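Local coordinates for acyl-[acyl-carrier-protein]--UDP-N-acetylglucosamine O-acyltransferase (Acinetobacter baumannii, PDB 4E6U) that probably catalyses the transfer of an acyl chain from acyl carrier protein to UDP-N-acetylglucosamine, the first step of lipid A synthesis in the lipopolysaccharide pathway, at residues G29-G35 / L46-V52; N212-L217 / V246-L252. All coordinates share one frame. Residue numbers count along the deposited sequence, not the author numbering.

Contact 1 of 2, residues G29-G35 / L46-V52; sequences GPYCIIG and LHSHVVV
I34, with both chi angles m, sends its CD1 to 3.6 Å from L46 CD2 and 3.8 Å from V52 CG2, so three branched aliphatic residues fill the interior between two successive coils; I40 and I64 of the same chain add to this core. C32 (chi1 m) extends it, its SG 3.7 Å from V50 CB. On the other face of the sheet, I33 CG1 lies 4.2 Å from V51 CG2. The strands are parallel and in register, I33 beside V51 (CA–CA 4.8 Å) and I34 beside V52 (5.0 Å), joined by hydrogen bonds I33 N to V50 O (2.9 Å), V52 N to I33 O (2.8 Å) and G35 N to V52 O (2.8 Å). Equivalent positions eighteen residues apart stack in this way in the left-handed parallel beta-helix of hexapeptide-repeat acyltransferases, three hexapeptides making one coil. A type II turn from G29 to C32 rounds the corner, with Y31 at phi/psi 66/23; H49 takes the matching left-handed conformation (60/36), and its N donates to P30 O (2.9 Å). A side chain on G29 would clash with H47 and S48. Y31 CB sits over the H49 ring, 4.3 Å from its centroid. At the polar edge S48 OG and H49 ND1 are hydrogen-bonded (2.8 Å), while Y31 OH bonds to T13 O of the second subunit.

Contact 2 of 2, residues N212-L217 / V246-L252; sequences NTIQGL and VPEAQLL. With SO4 (sulfate ion), chain B.
L217, chi1 m and chi2 t, reaches across to V246, A249 and L252 with one methyl: its CD2 lies 4.2 Å from V246 CG1, 3.9 Å from A249 CA and 4.1 Å from L252 CD1. Its own segment, 212-217, is regular alpha-helix; the partner enters extended at V246 (phi/psi -127/80), turns through helical angles at 247-249 and is helical by 250-252. The nearest CA pairs are T213–V246 (5.7 Å) and L217–A249 (6.3 Å). Such close approach suits G216, where a CB would clash with V246 CG2; as built, G216 CA is 4.1 Å from that methyl. T213 (chi1 m) places CG2 3.5 Å from E248 OE1, and a water joins T213 OG1 (2.6 Å) to E248 OE1 (2.7 Å). T213 OG1 also bonds to S210, and N212 ND2 donates to O3 of a sulfate ion, probably from the crystallisation liquor (3.3 Å). With no direct hydrogen bond between the segments, these two parts of the C-terminal helical domain are held by apolar contact and a water bridge.

Overall arrangement
The two contacts lie on opposite sides of the chain's centre, their centres 45 Å apart and their nearest atoms about 31 Å apart. Contact 1 comes first along the chain, joining neighbouring strands 33-34 and 51-52 near the N-terminal end of the beta-helix. Contact 2 follows after the last coils, where helix 211-225 meets segment 246-252, the lead-in to and first turn of helix 250-258; the two share no strand or helix. Contact 1 repeats a sheet pairing and also borders both other subunits of the trimer, whereas no other protein chain of the assembly touches the segments of contact 2. The chain thus combines a repetitive beta-helix, taking part in trimer contacts, with a separately packed helical end.

Contact 1 of 2, residues G29-G35 / L46-V52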
ATOM      1  N   GLY A  29      -9.913 -23.754   2.751  1.00 11.03           N
ATOM      2  CA  GLY A  29      -8.594 -24.350   2.616  1.00 11.04           C
ATOM      3  C   GLY A  29      -7.812 -24.484   3.910  1.00 10.52           C
ATOM      4  O   GLY A  29      -8.280 -24.137   5.001  1.00 11.06           O
ATOM      5  N   PRO A  30      -6.582 -24.991   3.789  1.00 10.76           N
ATOM      6  CA  PRO A  30      -5.779 -25.218   4.971  1.00 10.58           C
ATOM      7  C   PRO A  30      -5.507 -23.957   5.794  1.00  9.91           C
ATOM      8  O   PRO A  30      -5.349 -22.862   5.240  1.00 10.26           O
ATOM      9  CB  PRO A  30      -4.450 -25.738   4.409  1.00 12.32           C
ATOM     10  CG  PRO A  30      -4.742 -26.237   3.046  1.00 13.69           C
ATOM     11  CD  PRO A  30      -5.942 -25.476   2.553  1.00 11.37           C
ATOM     12  N   TYR A  31      -5.494 -24.123   7.110  1.00  9.91           N
ATOM     13  CA  TYR A  31      -5.026 -23.094   8.029  1.00 10.60           C
ATOM     14  C   TYR A  31      -5.906 -21.862   8.049  1.00 11.43           C
ATOM     15  O   TYR A  31      -5.443 -20.792   8.391  1.00 13.37           O
ATOM     16  CB  TYR A  31      -3.528 -22.761   7.772  1.00 10.98           C
ATOM     17  CG  TYR A  31      -2.654 -23.994   7.718  1.00 10.59           C
ATOM     18  CD1 TYR A  31      -1.847 -24.296   6.612  1.00 12.51           C
ATOM     19  CD2 TYR A  31      -2.662 -24.892   8.775  1.00 11.65           C
ATOM     20  CE1 TYR A  31      -1.052 -25.458   6.604  1.00 11.59           C
ATOM     21  CE2 TYR A  31      -1.905 -26.047   8.761  1.00 12.52           C
ATOM     22  CZ  TYR A  31      -1.116 -26.328   7.677  1.00 12.10           C
ATOM     23  OH  TYR A  31      -0.378 -27.499   7.736  1.00 13.93           O
ATOM     24  N   CYS A  32      -7.167 -22.009   7.654  1.00 10.03           N
ATOM     25  CA  CYS A  32      -8.158 -20.942   7.848  1.00 10.65           C
ATOM     26  C   CYS A  32      -8.689 -20.924   9.263  1.00 10.79           C
ATOM     27  O   CYS A  32      -8.777 -21.967   9.926  1.00 11.15           O
ATOM     28  CB  CYS A  32      -9.354 -21.124   6.905  1.00 11.18           C
ATOM     29  SG  CYS A  32      -8.983 -20.771   5.169  1.00 11.12           S
ATOM     30  N   ILE A  33      -9.088 -19.740   9.697  1.00 10.25           N
ATOM     31  CA  ILE A  33      -9.716 -19.562  10.990  1.00 11.04           C
ATOM     32  C   ILE A  33     -11.076 -18.962  10.760  1.00 11.74           C
ATOM     33  O   ILE A  33     -11.192 -17.909  10.121  1.00 11.89           O
ATOM     34  CB  ILE A  33      -8.887 -18.594  11.883  1.00 11.70           C
ATOM     35  CG1 ILE A  33      -7.423 -19.054  12.035  1.00 13.37           C
ATOM     36  CG2 ILE A  33      -9.597 -18.328  13.221  1.00 15.48           C
ATOM     37  CD1 ILE A  33      -7.281 -20.454  12.618  1.00 15.92           C
ATOM     38  N   ILE A  34     -12.105 -19.639  11.243  1.00 11.64           N
ATOM     39  CA  ILE A  34     -13.466 -19.131  11.175  1.00 11.63           C
ATOM     40  C   ILE A  34     -13.944 -18.862  12.591  1.00 12.73           C
ATOM     41  O   ILE A  34     -14.078 -19.793  13.401  1.00 12.92           O
ATOM     42  CB  ILE A  34     -14.423 -20.147  10.490  1.00 12.31           C
ATOM     43  CG1 ILE A  34     -13.889 -20.626   9.135  1.00 13.52           C
ATOM     44  CG2 ILE A  34     -15.843 -19.555  10.385  1.00 14.43           C
ATOM     45  CD1 ILE A  34     -13.652 -19.508   8.119  1.00 16.76           C
ATOM     46  N   GLY A  35     -14.167 -17.596  12.918  1.00 12.48           N
ATOM     47  CA  GLY A  35     -14.507 -17.231  14.266  1.00 13.07           C
ATOM     48  C   GLY A  35     -15.983 -17.402  14.605  1.00 11.94           C
ATOM     49  O   GLY A  35     -16.788 -17.908  13.813  1.00 12.11           O
ATOM     50  N   LEU A  46     -13.093 -20.317   0.333  1.00 11.16           N
ATOM     51  CA  LEU A  46     -11.945 -19.696   0.979  1.00 10.67           C
ATOM     52  C   LEU A  46     -10.734 -20.510   0.592  1.00 10.65           C
ATOM     53  O   LEU A  46     -10.766 -21.738   0.692  1.00 11.72           O
ATOM     54  CB  LEU A  46     -12.094 -19.705   2.495  1.00 11.24           C
ATOM     55  CG  LEU A  46     -12.914 -18.592   3.151  1.00 11.40           C
ATOM     56  CD1 LEU A  46     -14.343 -18.534   2.607  1.00 12.88           C
ATOM     57  CD2 LEU A  46     -12.927 -18.765   4.645  1.00 12.57           C
ATOM     58  N   HIS A  47      -9.669 -19.836   0.161  1.00 10.92           N
ATOM     59  CA  HIS A  47      -8.383 -20.489  -0.085  1.00 10.70           C
ATOM     60  C   HIS A  47      -7.733 -20.843   1.258  1.00 10.34           C
ATOM     61  O   HIS A  47      -8.406 -20.871   2.284  1.00 11.83           O
ATOM     62  CB  HIS A  47      -7.540 -19.532  -0.927  1.00 11.59           C
ATOM     63  CG  HIS A  47      -8.031 -19.411  -2.334  1.00 12.66           C
ATOM     64  ND1 HIS A  47      -7.305 -19.858  -3.419  1.00 16.07           N
ATOM     65  CD2 HIS A  47      -9.201 -18.940  -2.830  1.00 13.41           C
ATOM     66  CE1 HIS A  47      -8.002 -19.643  -4.524  1.00 16.55           C
ATOM     67  NE2 HIS A  47      -9.161 -19.101  -4.192  1.00 14.72           N
ATOM     68  N   SER A  48      -6.436 -21.138   1.259  1.00 10.87           N
ATOM     69  CA  SER A  48      -5.731 -21.331   2.532  1.00 10.33           C
ATOM     70  C   SER A  48      -5.560 -19.987   3.248  1.00  9.54           C
ATOM     71  O   SER A  48      -5.665 -18.914   2.633  1.00 10.52           O
ATOM     72  CB  SER A  48      -4.348 -21.950   2.290  1.00 10.58           C
ATOM     73  OG  SER A  48      -3.423 -21.025   1.734  1.00 11.27           O
ATOM     74  N   HIS A  49      -5.291 -20.039   4.548  1.00 10.08           N
ATOM     75  CA  HIS A  49      -4.801 -18.864   5.271  1.00  9.97           C
ATOM     76  C   HIS A  49      -5.752 -17.659   5.257  1.00 10.51           C
ATOM     77  O   HIS A  49      -5.313 -16.501   5.221  1.00 10.18           O
ATOM     78  CB  HIS A  49      -3.415 -18.398   4.766  1.00 10.85           C
ATOM     79  CG  HIS A  49      -2.318 -19.384   4.989  1.00 11.82           C
ATOM     80  ND1 HIS A  49      -1.941 -20.305   4.034  1.00 14.31           N
ATOM     81  CD2 HIS A  49      -1.486 -19.566   6.037  1.00 15.93           C
ATOM     82  CE1 HIS A  49      -0.943 -21.026   4.493  1.00 16.94           C
ATOM     83  NE2 HIS A  49      -0.639 -20.600   5.695  1.00 15.44           N
ATOM     84  N   VAL A  50      -7.053 -17.926   5.306  1.00  9.78           N
ATOM     85  CA  VAL A  50      -8.044 -16.864   5.466  1.00  9.99           C
ATOM     86  C   VAL A  50      -8.470 -16.801   6.912  1.00 10.10           C
ATOM     87  O   VAL A  50      -8.763 -17.841   7.514  1.00 10.43           O
ATOM     88  CB  VAL A  50      -9.281 -17.092   4.556  1.00 10.29           C
ATOM     89  CG1 VAL A  50     -10.342 -16.007   4.803  1.00 10.96           C
ATOM     90  CG2 VAL A  50      -8.853 -17.117   3.076  1.00 10.89           C
ATOM     91  N   VAL A  51      -8.543 -15.594   7.457  1.00  9.86           N
ATOM     92  CA  VAL A  51      -9.108 -15.390   8.797  1.00 10.18           C
ATOM     93  C   VAL A  51     -10.436 -14.656   8.667  1.00  9.55           C
ATOM     94  O   VAL A  51     -10.489 -13.561   8.095  1.00 10.83           O
ATOM     95  CB  VAL A  51      -8.149 -14.601   9.725  1.00  9.54           C
ATOM     96  CG1 VAL A  51      -8.864 -14.226  11.050  1.00 11.19           C
ATOM     97  CG2 VAL A  51      -6.859 -15.396   9.973  1.00 12.04           C
ATOM     98  N   VAL A  52     -11.515 -15.273   9.140  1.00 10.63           N
ATOM     99  CA  VAL A  52     -12.779 -14.579   9.327  1.00 11.08           C
ATOM    100  C   VAL A  52     -12.924 -14.380  10.830  1.00 11.29           C
ATOM    101  O   VAL A  52     -13.171 -15.326  11.578  1.00 12.52           O
ATOM    102  CB  VAL A  52     -13.977 -15.335   8.731  1.00 10.79           C
ATOM    103  CG1 VAL A  52     -15.200 -14.451   8.802  1.00 12.60           C
ATOM    104  CG2 VAL A  52     -13.710 -15.785   7.300  1.00 12.37           C
TER

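Contact 2 of 2, residues N212-L217 / V246-L252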
ATOM      1  N   ASN A 212     -28.197  11.872 -26.524  1.00 41.86           N
ATOM      2  CA  ASN A 212     -29.027  12.862 -25.834  1.00 40.45           C
ATOM      3  C   ASN A 212     -28.913  12.760 -24.314  1.00 38.69           C
ATOM      4  O   ASN A 212     -28.851  13.779 -23.621  1.00 38.18           O
ATOM      5  CB  ASN A 212     -30.492  12.731 -26.260  1.00 41.40           C
ATOM      6  CG  ASN A 212     -30.731  13.194 -27.687  1.00 42.92           C
ATOM      7  OD1 ASN A 212     -30.513  14.364 -28.018  1.00 44.86           O
ATOM      8  ND2 ASN A 212     -31.188  12.279 -28.541  1.00 43.90           N
ATOM      9  N   THR A 213     -28.886  11.525 -23.814  1.00 36.53           N
ATOM     10  CA  THR A 213     -28.674  11.254 -22.399  1.00 34.64           C
ATOM     11  C   THR A 213     -27.303  11.778 -21.972  1.00 33.70           C
ATOM     12  O   THR A 213     -27.190  12.484 -20.973  1.00 31.95           O
ATOM     13  CB  THR A 213     -28.777   9.743 -22.083  1.00 34.46           C
ATOM     14  OG1 THR A 213     -30.057   9.252 -22.505  1.00 34.94           O
ATOM     15  CG2 THR A 213     -28.609   9.486 -20.594  1.00 33.58           C
ATOM     16  N   ILE A 214     -26.276  11.428 -22.748  1.00 33.08           N
ATOM     17  CA  ILE A 214     -24.895  11.851 -22.492  1.00 32.55           C
ATOM     18  C   ILE A 214     -24.751  13.378 -22.478  1.00 31.37           C
ATOM     19  O   ILE A 214     -24.125  13.939 -21.571  1.00 30.81           O
ATOM     20  CB  ILE A 214     -23.922  11.218 -23.529  1.00 32.94           C
ATOM     21  CG1 ILE A 214     -23.845   9.704 -23.307  1.00 34.11           C
ATOM     22  CG2 ILE A 214     -22.527  11.866 -23.458  1.00 33.58           C
ATOM     23  CD1 ILE A 214     -23.369   8.918 -24.510  1.00 35.19           C
ATOM     24  N   GLN A 215     -25.339  14.033 -23.476  1.00 30.48           N
ATOM     25  CA  GLN A 215     -25.338  15.495 -23.574  1.00 29.64           C
ATOM     26  C   GLN A 215     -25.997  16.162 -22.353  1.00 27.58           C
ATOM     27  O   GLN A 215     -25.473  17.147 -21.829  1.00 26.29           O
ATOM     28  CB  GLN A 215     -25.995  15.952 -24.886  1.00 31.05           C
ATOM     29  CG  GLN A 215     -26.205  17.466 -25.037  1.00 34.39           C
ATOM     30  CD  GLN A 215     -24.907  18.270 -25.098  1.00 38.12           C
ATOM     31  OE1 GLN A 215     -23.851  17.762 -25.498  1.00 40.99           O
ATOM     32  NE2 GLN A 215     -24.985  19.539 -24.703  1.00 38.94           N
ATOM     33  N   GLY A 216     -27.129  15.623 -21.903  1.00 26.22           N
ATOM     34  CA  GLY A 216     -27.776  16.098 -20.677  1.00 23.73           C
ATOM     35  C   GLY A 216     -26.861  16.012 -19.459  1.00 21.79           C
ATOM     36  O   GLY A 216     -26.794  16.931 -18.647  1.00 20.76           O
ATOM     37  N   LEU A 217     -26.154  14.894 -19.318  1.00 20.64           N
ATOM     38  CA  LEU A 217     -25.252  14.724 -18.187  1.00 20.12           C
ATOM     39  C   LEU A 217     -24.040  15.648 -18.279  1.00 18.21           C
ATOM     40  O   LEU A 217     -23.568  16.141 -17.262  1.00 17.54           O
ATOM     41  CB  LEU A 217     -24.840  13.251 -18.049  1.00 20.41           C
ATOM     42  CG  LEU A 217     -26.003  12.268 -17.841  1.00 22.36           C
ATOM     43  CD1 LEU A 217     -25.493  10.840 -17.871  1.00 25.00           C
ATOM     44  CD2 LEU A 217     -26.745  12.535 -16.541  1.00 22.58           C
ATOM     45  N   VAL A 246     -34.016  13.656 -19.288  1.00 21.53           N
ATOM     46  CA  VAL A 246     -32.855  12.827 -18.920  1.00 20.92           C
ATOM     47  C   VAL A 246     -33.038  12.324 -17.485  1.00 21.30           C
ATOM     48  O   VAL A 246     -32.472  12.877 -16.535  1.00 20.92           O
ATOM     49  CB  VAL A 246     -31.519  13.592 -19.109  1.00 20.88           C
ATOM     50  CG1 VAL A 246     -30.318  12.686 -18.793  1.00 20.76           C
ATOM     51  CG2 VAL A 246     -31.401  14.133 -20.529  1.00 20.98           C
ATOM     52  N   PRO A 247     -33.852  11.266 -17.309  1.00 21.59           N
ATOM     53  CA  PRO A 247     -34.122  10.755 -15.970  1.00 21.80           C
ATOM     54  C   PRO A 247     -32.857  10.271 -15.241  1.00 21.13           C
ATOM     55  O   PRO A 247     -32.824  10.247 -14.006  1.00 22.52           O
ATOM     56  CB  PRO A 247     -35.102   9.592 -16.219  1.00 22.64           C
ATOM     57  CG  PRO A 247     -34.976   9.270 -17.642  1.00 22.53           C
ATOM     58  CD  PRO A 247     -34.629  10.544 -18.336  1.00 21.96           C
ATOM     59  N   GLU A 248     -31.833   9.939 -16.019  1.00 21.37           N
ATOM     60  CA  GLU A 248     -30.525   9.527 -15.489  1.00 21.51           C
ATOM     61  C   GLU A 248     -29.852  10.632 -14.673  1.00 20.60           C
ATOM     62  O   GLU A 248     -28.993  10.364 -13.836  1.00 20.44           O
ATOM     63  CB  GLU A 248     -29.607   9.088 -16.635  1.00 21.86           C
ATOM     64  CG  GLU A 248     -30.104   7.843 -17.411  1.00 25.50           C
ATOM     65  CD  GLU A 248     -31.152   8.139 -18.482  1.00 28.59           C
ATOM     66  OE1 GLU A 248     -31.536   9.312 -18.669  1.00 26.58           O
ATOM     67  OE2 GLU A 248     -31.593   7.182 -19.158  1.00 29.60           O
ATOM     68  N   ALA A 249     -30.260  11.882 -14.892  1.00 19.44           N
ATOM     69  CA  ALA A 249     -29.718  12.981 -14.102  1.00 18.28           C
ATOM     70  C   ALA A 249     -30.129  12.940 -12.631  1.00 17.26           C
ATOM     71  O   ALA A 249     -29.523  13.609 -11.785  1.00 17.97           O
ATOM     72  CB  ALA A 249     -30.075  14.334 -14.738  1.00 18.39           C
ATOM     73  N   GLN A 250     -31.141  12.133 -12.293  1.00 18.31           N
ATOM     74  CA  GLN A 250     -31.545  12.017 -10.897  1.00 18.75           C
ATOM     75  C   GLN A 250     -30.418  11.516  -9.966  1.00 17.86           C
ATOM     76  O   GLN A 250     -30.336  11.921  -8.811  1.00 18.85           O
ATOM     77  CB  GLN A 250     -32.802  11.146 -10.742  1.00 19.23           C
ATOM     78  CG  GLN A 250     -33.352  11.108  -9.310  1.00 19.94           C
ATOM     79  CD  GLN A 250     -33.797  12.472  -8.783  1.00 21.78           C
ATOM     80  OE1 GLN A 250     -34.528  13.191  -9.458  1.00 25.18           O
ATOM     81  NE2 GLN A 250     -33.381  12.816  -7.576  1.00 21.78           N
ATOM     82  N   LEU A 251     -29.554  10.645 -10.485  1.00 19.91           N
ATOM     83  CA  LEU A 251     -28.407  10.184  -9.691  1.00 20.26           C
ATOM     84  C   LEU A 251     -27.454  11.311  -9.304  1.00 19.16           C
ATOM     85  O   LEU A 251     -26.911  11.304  -8.198  1.00 18.67           O
ATOM     86  CB  LEU A 251     -27.637   9.071 -10.405  1.00 20.71           C
ATOM     87  CG  LEU A 251     -28.313   7.720 -10.637  1.00 21.99           C
ATOM     88  CD1 LEU A 251     -27.230   6.701 -11.013  1.00 21.93           C
ATOM     89  CD2 LEU A 251     -29.100   7.232  -9.416  1.00 24.60           C
ATOM     90  N   LEU A 252     -27.256  12.279 -10.204  1.00 18.70           N
ATOM     91  CA  LEU A 252     -26.458  13.461  -9.888  1.00 19.02           C
ATOM     92  C   LEU A 252     -27.117  14.328  -8.841  1.00 18.29           C
ATOM     93  O   LEU A 252     -26.456  14.816  -7.934  1.00 18.17           O
ATOM     94  CB  LEU A 252     -26.175  14.313 -11.132  1.00 20.12           C
ATOM     95  CG  LEU A 252     -25.067  13.857 -12.073  1.00 20.70           C
ATOM     96  CD1 LEU A 252     -25.133  14.661 -13.368  1.00 20.30           C
ATOM     97  CD2 LEU A 252     -23.714  14.048 -11.410  1.00 21.31           C
TER
HETATM   98  S   SO4 B 301     -32.933   9.596 -26.527  1.00 99.49           S
HETATM   99  O1  SO4 B 301     -32.160   9.876 -25.320  1.00 99.55           O
HETATM  100  O2  SO4 B 301     -33.715  10.776 -26.888  1.00 99.41           O
HETATM  101  O3  SO4 B 301     -32.021   9.266 -27.620  1.00 99.56           O
HETATM  102  O4  SO4 B 301     -33.827   8.468 -26.281  1.00 99.41           O
HETATM  103  O   HOH W   1     -32.167  10.073 -21.175  1.00 28.06           O